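Local coordinates for protein glycine oxidase (Bacillus cereus ATCC 14579, PDB 7CYX) that probably oxidises glycine with molecular oxygen to glyoxylate, hydrogen peroxide and ammonium, using a bound FAD, in a route that leads to thiamine diphosphate, at residues 11-23 against 156-168. Residues are numbered along the deposited sequence; the frame is centred on the assembly and turned at random.
Sequences GGGVIGSSVAHFL and PELTKAFAHSAAI. With FAD (flavin-adenine dinucleotide), chain C.
Helices 14-23 and 156-168 run side by side in the same general direction, their segment axes approaching to 7.7 Å and inclined at 34°, with Val-14 facing Thr-159, Ser-17 facing Ala-163 and His-21 facing Ala-166. Phe-162 is the knob, set among Val-14, Ser-17, Ser-18 and His-21. Its CG lies beside the backbone N (chi1 -86°), which turns one face of the Phe-162 ring to Ser-18, whose CA stands 3.6 Å from the centroid, nearly on the ring normal, in a CH-pi contact. His-21 CB comes to 3.3 Å from Phe-162 CD1, and the two rings meet obliquely. Small residues allow the close approach: Ala-20 CB and Ala-166 CB touch at 3.8 Å, and Ala-163 CB packs on Ser-17 OG. Ser-17 OG donates a 2.8 Å hydrogen bond to Gly-13 O, which accepts the Ser-17 amide from the opposite face of its plane. At the N-terminal end, Thr-159 OG1 lies 3.4 Å from Val-14 CB while bonding to Ala-155 O. Gly-11, Gly-13 and Gly-16, in the turn and first part of the helix, fit a Rossmann-type GxGxxG motif, and the Ile-15 amide bonds weakly to FAD O2P. The His-21 side chain, extended away from the backbone N (chi1 164°), brings ND1 to Ser-165 OG, a 2.8 Å hydrogen bond at the imidazole edge. Ser-165 OG also bonds to Lys-83 NZ of helix 73-84, so this buried polar point is satisfied within the packing and probably fixes the imidazole orientation.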
ATOM      1  N   GLY A  11      10.556   8.778  19.357  1.00 49.09           N
ATOM      2  CA  GLY A  11      10.378   7.526  18.657  1.00 51.32           C
ATOM      3  C   GLY A  11       9.220   7.584  17.683  1.00 49.44           C
ATOM      4  O   GLY A  11       8.127   8.027  18.053  1.00 53.18           O
ATOM      5  N   GLY A  12       9.480   7.077  16.469  1.00 45.45           N
ATOM      6  CA  GLY A  12       8.599   7.123  15.314  1.00 49.09           C
ATOM      7  C   GLY A  12       8.084   5.754  14.897  1.00 49.20           C
ATOM      8  O   GLY A  12       7.704   5.554  13.726  1.00 55.92           O
ATOM      9  N   GLY A  13       8.017   4.820  15.849  1.00 47.34           N
ATOM     10  CA  GLY A  13       7.271   3.568  15.656  1.00 47.50           C
ATOM     11  C   GLY A  13       5.762   3.798  15.647  1.00 43.69           C
ATOM     12  O   GLY A  13       5.296   4.925  15.593  1.00 41.99           O
ATOM     13  N   VAL A  14       4.997   2.706  15.712  1.00 43.12           N
ATOM     14  CA  VAL A  14       3.535   2.748  15.693  1.00 42.10           C
ATOM     15  C   VAL A  14       3.004   3.502  16.919  1.00 48.36           C
ATOM     16  O   VAL A  14       2.008   4.222  16.794  1.00 47.96           O
ATOM     17  CB  VAL A  14       2.923   1.333  15.643  1.00 42.47           C
ATOM     18  CG1 VAL A  14       3.092   0.575  16.952  1.00 39.08           C
ATOM     19  CG2 VAL A  14       1.450   1.370  15.258  1.00 42.84           C
ATOM     20  N   ILE A  15       3.652   3.292  18.081  1.00 46.66           N
ATOM     21  CA  ILE A  15       3.204   3.781  19.363  1.00 47.23           C
ATOM     22  C   ILE A  15       3.378   5.303  19.407  1.00 42.26           C
ATOM     23  O   ILE A  15       2.499   5.995  19.830  1.00 45.89           O
ATOM     24  CB  ILE A  15       3.946   3.083  20.537  1.00 47.96           C
ATOM     25  CG1 ILE A  15       3.688   1.573  20.595  1.00 49.34           C
ATOM     26  CG2 ILE A  15       3.595   3.740  21.863  1.00 42.94           C
ATOM     27  CD1 ILE A  15       2.245   1.201  20.888  1.00 51.70           C
ATOM     28  N   GLY A  16       4.541   5.799  18.985  1.00 42.61           N
ATOM     29  CA  GLY A  16       4.820   7.225  18.982  1.00 39.67           C
ATOM     30  C   GLY A  16       4.042   7.921  17.876  1.00 44.60           C
ATOM     31  O   GLY A  16       3.518   9.014  18.068  1.00 42.39           O
ATOM     32  N   SER A  17       3.962   7.271  16.708  1.00 45.24           N
ATOM     33  CA  SER A  17       3.175   7.795  15.608  1.00 44.20           C
ATOM     34  C   SER A  17       1.692   7.819  16.013  1.00 49.79           C
ATOM     35  O   SER A  17       0.995   8.782  15.686  1.00 52.80           O
ATOM     36  CB  SER A  17       3.412   7.034  14.335  1.00 42.17           C
ATOM     37  OG  SER A  17       4.776   7.141  13.919  1.00 41.56           O
ATOM     38  N   SER A  18       1.219   6.807  16.758  1.00 43.80           N
ATOM     39  CA  SER A  18      -0.193   6.805  17.185  1.00 46.15           C
ATOM     40  C   SER A  18      -0.439   8.004  18.099  1.00 50.04           C
ATOM     41  O   SER A  18      -1.378   8.744  17.915  1.00 51.24           O
ATOM     42  CB  SER A  18      -0.599   5.526  17.861  1.00 49.04           C
ATOM     43  OG  SER A  18      -1.904   5.616  18.421  1.00 44.22           O
ATOM     44  N   VAL A  19       0.458   8.200  19.066  1.00 53.06           N
ATOM     45  CA  VAL A  19       0.372   9.335  19.970  1.00 46.98           C
ATOM     46  C   VAL A  19       0.380  10.632  19.138  1.00 49.88           C
ATOM     47  O   VAL A  19      -0.421  11.523  19.355  1.00 49.46           O
ATOM     48  CB  VAL A  19       1.509   9.272  21.014  1.00 43.71           C
ATOM     49  CG1 VAL A  19       1.577  10.521  21.869  1.00 46.19           C
ATOM     50  CG2 VAL A  19       1.383   8.043  21.917  1.00 45.41           C
ATOM     51  N   ALA A  20       1.294  10.730  18.166  1.00 51.90           N
ATOM     52  CA  ALA A  20       1.393  11.904  17.319  1.00 51.15           C
ATOM     53  C   ALA A  20       0.034  12.170  16.656  1.00 51.25           C
ATOM     54  O   ALA A  20      -0.432  13.270  16.662  1.00 49.95           O
ATOM     55  CB  ALA A  20       2.489  11.718  16.298  1.00 50.88           C
ATOM     56  N   HIS A  21      -0.597  11.121  16.114  1.00 55.40           N
ATOM     57  CA  HIS A  21      -1.865  11.236  15.401  1.00 51.40           C
ATOM     58  C   HIS A  21      -2.939  11.884  16.280  1.00 52.93           C
ATOM     59  O   HIS A  21      -3.518  12.854  15.876  1.00 57.71           O
ATOM     60  CB  HIS A  21      -2.365   9.874  14.918  1.00 49.57           C
ATOM     61  CG  HIS A  21      -3.810   9.870  14.534  1.00 49.20           C
ATOM     62  ND1 HIS A  21      -4.256  10.388  13.336  1.00 55.05           N
ATOM     63  CD2 HIS A  21      -4.910   9.452  15.195  1.00 47.85           C
ATOM     64  CE1 HIS A  21      -5.571  10.272  13.266  1.00 52.40           C
ATOM     65  NE2 HIS A  21      -5.998   9.697  14.398  1.00 50.43           N
ATOM     66  N   PHE A  22      -3.219  11.292  17.449  1.00 53.43           N
ATOM     67  CA  PHE A  22      -4.330  11.707  18.306  1.00 51.59           C
ATOM     68  C   PHE A  22      -4.126  13.128  18.850  1.00 59.15           C
ATOM     69  O   PHE A  22      -5.103  13.872  18.926  1.00 68.40           O
ATOM     70  CB  PHE A  22      -4.562  10.707  19.440  1.00 49.11           C
ATOM     71  CG  PHE A  22      -5.180   9.418  18.976  1.00 45.63           C
ATOM     72  CD1 PHE A  22      -6.550   9.322  18.764  1.00 47.00           C
ATOM     73  CD2 PHE A  22      -4.386   8.319  18.682  1.00 44.22           C
ATOM     74  CE1 PHE A  22      -7.114   8.139  18.310  1.00 46.77           C
ATOM     75  CE2 PHE A  22      -4.950   7.142  18.207  1.00 43.84           C
ATOM     76  CZ  PHE A  22      -6.314   7.046  18.038  1.00 44.78           C
ATOM     77  N   LEU A  23      -2.888  13.492  19.231  1.00 63.49           N
ATOM     78  CA  LEU A  23      -2.572  14.832  19.784  1.00 55.14           C
ATOM     79  C   LEU A  23      -2.757  15.906  18.714  1.00 60.02           C
ATOM     80  O   LEU A  23      -3.500  16.858  18.922  1.00 66.37           O
ATOM     81  CB  LEU A  23      -1.131  14.879  20.292  1.00 54.98           C
ATOM     82  CG  LEU A  23      -0.839  14.225  21.642  1.00 53.41           C
ATOM     83  CD1 LEU A  23       0.643  14.362  21.964  1.00 57.06           C
ATOM     84  CD2 LEU A  23      -1.679  14.819  22.763  1.00 53.28           C
ATOM     85  N   PRO A 156       3.514  -1.704   9.182  1.00 45.90           N
ATOM     86  CA  PRO A 156       4.218  -0.524   8.676  1.00 44.30           C
ATOM     87  C   PRO A 156       3.272   0.497   8.022  1.00 43.00           C
ATOM     88  O   PRO A 156       3.580   1.663   8.006  1.00 50.29           O
ATOM     89  CB  PRO A 156       5.230  -1.030   7.632  1.00 40.62           C
ATOM     90  CG  PRO A 156       5.148  -2.556   7.667  1.00 43.99           C
ATOM     91  CD  PRO A 156       4.001  -2.953   8.580  1.00 46.92           C
ATOM     92  N   GLU A 157       2.161   0.046   7.433  1.00 49.89           N
ATOM     93  CA  GLU A 157       1.249   0.957   6.739  1.00 47.48           C
ATOM     94  C   GLU A 157       0.447   1.749   7.778  1.00 47.14           C
ATOM     95  O   GLU A 157       0.259   2.968   7.649  1.00 46.95           O
ATOM     96  CB  GLU A 157       0.357   0.196   5.760  1.00 52.16           C
ATOM     97  CG  GLU A 157       1.070  -0.267   4.498  1.00 59.70           C
ATOM     98  CD  GLU A 157       2.044   0.719   3.867  1.00 61.32           C
ATOM     99  OE1 GLU A 157       1.612   1.511   3.011  1.00 57.26           O
ATOM    100  OE2 GLU A 157       3.243   0.668   4.224  1.00 66.74           O
ATOM    101  N   LEU A 158       0.014   1.066   8.841  1.00 47.30           N
ATOM    102  CA  LEU A 158      -0.682   1.726   9.914  1.00 43.57           C
ATOM    103  C   LEU A 158       0.249   2.769  10.538  1.00 49.25           C
ATOM    104  O   LEU A 158      -0.163   3.894  10.824  1.00 45.76           O
ATOM    105  CB  LEU A 158      -1.099   0.687  10.949  1.00 43.05           C
ATOM    106  CG  LEU A 158      -1.584   1.276  12.264  1.00 43.26           C
ATOM    107  CD1 LEU A 158      -2.900   2.025  12.038  1.00 41.96           C
ATOM    108  CD2 LEU A 158      -1.728   0.187  13.313  1.00 39.44           C
ATOM    109  N   THR A 159       1.504   2.364  10.759  1.00 43.84           N
ATOM    110  CA  THR A 159       2.495   3.223  11.334  1.00 47.99           C
ATOM    111  C   THR A 159       2.637   4.477  10.469  1.00 49.35           C
ATOM    112  O   THR A 159       2.478   5.575  10.943  1.00 48.74           O
ATOM    113  CB  THR A 159       3.857   2.527  11.436  1.00 48.01           C
ATOM    114  OG1 THR A 159       3.723   1.415  12.319  1.00 44.60           O
ATOM    115  CG2 THR A 159       4.943   3.456  11.924  1.00 49.09           C
ATOM    116  N   LYS A 160       2.958   4.274   9.188  1.00 53.47           N
ATOM    117  CA  LYS A 160       3.146   5.358   8.272  1.00 48.68           C
ATOM    118  C   LYS A 160       1.865   6.206   8.243  1.00 46.90           C
ATOM    119  O   LYS A 160       1.954   7.418   8.262  1.00 44.72           O
ATOM    120  CB  LYS A 160       3.575   4.817   6.908  1.00 52.48           C
ATOM    121  CG  LYS A 160       5.012   4.307   6.849  1.00 56.16           C
ATOM    122  CD  LYS A 160       5.339   3.562   5.560  1.00 59.74           C
ATOM    123  CE  LYS A 160       5.971   2.198   5.752  1.00 64.19           C
ATOM    124  NZ  LYS A 160       7.452   2.247   5.673  1.00 68.48           N
ATOM    125  N   ALA A 161       0.683   5.575   8.263  1.00 43.78           N
ATOM    126  CA  ALA A 161      -0.567   6.332   8.198  1.00 49.99           C
ATOM    127  C   ALA A 161      -0.663   7.331   9.367  1.00 55.41           C
ATOM    128  O   ALA A 161      -0.868   8.540   9.142  1.00 56.72           O
ATOM    129  CB  ALA A 161      -1.747   5.401   8.167  1.00 52.54           C
ATOM    130  N   PHE A 162      -0.512   6.827  10.600  1.00 50.61           N
ATOM    131  CA  PHE A 162      -0.517   7.646  11.801  1.00 50.60           C
ATOM    132  C   PHE A 162       0.411   8.852  11.618  1.00 51.97           C
ATOM    133  O   PHE A 162       0.016   9.986  11.889  1.00 48.33           O
ATOM    134  CB  PHE A 162      -0.042   6.859  13.026  1.00 50.40           C
ATOM    135  CG  PHE A 162      -1.090   6.064  13.755  1.00 46.42           C
ATOM    136  CD1 PHE A 162      -2.300   6.629  14.117  1.00 50.65           C
ATOM    137  CD2 PHE A 162      -0.850   4.753  14.126  1.00 49.85           C
ATOM    138  CE1 PHE A 162      -3.257   5.901  14.810  1.00 49.09           C
ATOM    139  CE2 PHE A 162      -1.806   4.021  14.816  1.00 50.88           C
ATOM    140  CZ  PHE A 162      -3.016   4.589  15.148  1.00 47.66           C
ATOM    141  N   ALA A 163       1.641   8.602  11.158  1.00 49.89           N
ATOM    142  CA  ALA A 163       2.690   9.642  11.143  1.00 46.56           C
ATOM    143  C   ALA A 163       2.369  10.752  10.126  1.00 45.52           C
ATOM    144  O   ALA A 163       2.498  11.936  10.426  1.00 46.89           O
ATOM    145  CB  ALA A 163       4.037   9.021  10.892  1.00 44.70           C
ATOM    146  N   HIS A 164       1.917  10.385   8.933  1.00 49.12           N
ATOM    147  CA  HIS A 164       1.565  11.386   7.897  1.00 51.31           C
ATOM    148  C   HIS A 164       0.267  12.132   8.256  1.00 57.17           C
ATOM    149  O   HIS A 164       0.102  13.304   7.882  1.00 54.96           O
ATOM    150  CB  HIS A 164       1.393  10.720   6.536  1.00 46.95           C
ATOM    151  CG  HIS A 164       2.628  10.101   5.986  1.00 49.64           C
ATOM    152  ND1 HIS A 164       3.772  10.828   5.747  1.00 45.79           N
ATOM    153  CD2 HIS A 164       2.868   8.837   5.570  1.00 51.73           C
ATOM    154  CE1 HIS A 164       4.683  10.025   5.240  1.00 57.44           C
ATOM    155  NE2 HIS A 164       4.140   8.799   5.091  1.00 53.53           N
ATOM    156  N   SER A 165      -0.665  11.431   8.919  1.00 51.61           N
ATOM    157  CA  SER A 165      -1.861  12.037   9.477  1.00 52.00           C
ATOM    158  C   SER A 165      -1.456  13.187  10.401  1.00 53.55           C
ATOM    159  O   SER A 165      -1.981  14.292  10.292  1.00 59.01           O
ATOM    160  CB  SER A 165      -2.685  11.014  10.219  1.00 53.77           C
ATOM    161  OG  SER A 165      -3.763  11.620  10.926  1.00 54.85           O
ATOM    162  N   ALA A 166      -0.515  12.887  11.306  1.00 48.41           N
ATOM    163  CA  ALA A 166       0.024  13.826  12.260  1.00 50.74           C
ATOM    164  C   ALA A 166       0.622  15.022  11.526  1.00 51.82           C
ATOM    165  O   ALA A 166       0.392  16.158  11.929  1.00 58.36           O
ATOM    166  CB  ALA A 166       1.072  13.171  13.126  1.00 52.25           C
ATOM    167  N   ALA A 167       1.399  14.742  10.473  1.00 53.03           N
ATOM    168  CA  ALA A 167       2.128  15.779   9.727  1.00 61.56           C
ATOM    169  C   ALA A 167       1.131  16.715   9.026  1.00 59.63           C
ATOM    170  O   ALA A 167       1.263  17.936   9.087  1.00 58.73           O
ATOM    171  CB  ALA A 167       3.094  15.144   8.745  1.00 61.31           C
ATOM    172  N   ILE A 168       0.132  16.113   8.379  1.00 58.77           N
ATOM    173  CA  ILE A 168      -0.959  16.823   7.737  1.00 65.48           C
ATOM    174  C   ILE A 168      -1.630  17.772   8.747  1.00 69.78           C
ATOM    175  O   ILE A 168      -1.994  18.914   8.391  1.00 58.66           O
ATOM    176  CB  ILE A 168      -1.946  15.819   7.098  1.00 65.89           C
ATOM    177  CG1 ILE A 168      -1.335  15.203   5.832  1.00 68.14           C
ATOM    178  CG2 ILE A 168      -3.294  16.471   6.814  1.00 65.44           C
ATOM    179  CD1 ILE A 168      -2.008  13.946   5.330  1.00 66.28           C
TER
HETATM  180  PA  FAD C 401       9.336   0.501  17.602  1.00 38.69           P
HETATM  181  O1A FAD C 401       8.531   0.266  16.386  1.00 37.72           O
HETATM  182  O2A FAD C 401      10.619  -0.272  17.727  1.00 42.97           O
HETATM  183  O5B FAD C 401       9.544   2.057  17.706  1.00 38.33           O
HETATM  184  C5B FAD C 401      10.548   2.569  18.519  1.00 42.63           C
HETATM  185  C4B FAD C 401      11.179   3.657  17.693  1.00 42.95           C
HETATM  186  O4B FAD C 401      11.862   4.531  18.571  1.00 45.62           O
HETATM  187  C3B FAD C 401      12.210   3.123  16.724  1.00 46.89           C
HETATM  188  O3B FAD C 401      11.815   3.551  15.402  1.00 45.60           O
HETATM  189  C2B FAD C 401      13.537   3.756  17.134  1.00 45.88           C
HETATM  190  O2B FAD C 401      14.254   4.257  15.997  1.00 47.47           O
HETATM  191  C1B FAD C 401      13.086   4.932  17.945  1.00 46.85           C
HETATM  192  N9A FAD C 401      14.009   5.386  18.982  1.00 50.27           N
HETATM  193  C8A FAD C 401      14.484   4.632  19.994  1.00 53.45           C
HETATM  194  N7A FAD C 401      15.294   5.365  20.780  1.00 54.37           N
HETATM  195  C5A FAD C 401      15.295   6.616  20.293  1.00 47.91           C
HETATM  196  C6A FAD C 401      15.944   7.868  20.676  1.00 46.60           C
HETATM  197  N6A FAD C 401      16.747   7.854  21.762  1.00 43.45           N
HETATM  198  N1A FAD C 401      15.743   8.961  19.894  1.00 43.45           N
HETATM  199  C2A FAD C 401      14.958   8.894  18.811  1.00 46.03           C
HETATM  200  N3A FAD C 401      14.329   7.770  18.397  1.00 44.72           N
HETATM  201  C4A FAD C 401      14.453   6.629  19.103  1.00 47.78           C
HETATM  202  N1  FAD C 401       2.203  -6.879  17.542  1.00 47.62           N
HETATM  203  C2  FAD C 401       0.872  -7.145  17.345  1.00 50.23           C
HETATM  204  O2  FAD C 401       0.075  -6.373  17.932  1.00 50.48           O
HETATM  205  N3  FAD C 401       0.435  -8.165  16.566  1.00 44.83           N
HETATM  206  C4  FAD C 401       1.320  -8.943  15.905  1.00 48.53           C
HETATM  207  O4  FAD C 401       0.974  -9.875  15.132  1.00 49.30           O
HETATM  208  C4X FAD C 401       2.773  -8.711  16.107  1.00 44.04           C
HETATM  209  N5  FAD C 401       3.700  -9.476  15.520  1.00 44.38           N
HETATM  210  C5X FAD C 401       5.013  -9.230  15.699  1.00 45.99           C
HETATM  211  C6  FAD C 401       5.944 -10.022  15.050  1.00 45.49           C
HETATM  212  C7  FAD C 401       7.297  -9.791  15.231  1.00 42.93           C
HETATM  213  C7M FAD C 401       8.324 -10.667  14.536  1.00 45.57           C
HETATM  214  C8  FAD C 401       7.750  -8.696  16.082  1.00 39.81           C
HETATM  215  C8M FAD C 401       9.232  -8.409  16.281  1.00 42.23           C
HETATM  216  C9  FAD C 401       6.833  -7.918  16.711  1.00 43.06           C
HETATM  217  C9A FAD C 401       5.481  -8.126  16.562  1.00 42.03           C
HETATM  218  N10 FAD C 401       4.541  -7.299  17.192  1.00 44.20           N
HETATM  219  C10 FAD C 401       3.176  -7.601  16.984  1.00 45.03           C
HETATM  220  C1' FAD C 401       4.898  -6.241  18.148  1.00 43.11           C
HETATM  221  C2' FAD C 401       5.027  -4.833  17.662  1.00 44.31           C
HETATM  222  O2' FAD C 401       6.001  -4.823  16.604  1.00 44.03           O
HETATM  223  C3' FAD C 401       5.506  -3.993  18.832  1.00 45.36           C
HETATM  224  O3' FAD C 401       4.862  -4.365  20.086  1.00 41.84           O
HETATM  225  C4' FAD C 401       5.368  -2.522  18.417  1.00 44.83           C
HETATM  226  O4' FAD C 401       5.939  -2.318  17.114  1.00 44.84           O
HETATM  227  C5' FAD C 401       6.107  -1.587  19.335  1.00 43.18           C
HETATM  228  O5' FAD C 401       6.100  -0.312  18.719  1.00 45.66           O
HETATM  229  P   FAD C 401       7.032   0.842  19.298  1.00 43.19           P
HETATM  230  O1P FAD C 401       6.986   0.854  20.783  1.00 46.21           O
HETATM  231  O2P FAD C 401       6.736   2.084  18.500  1.00 44.16           O
HETATM  232  O3P FAD C 401       8.470   0.179  18.938  1.00 43.56           O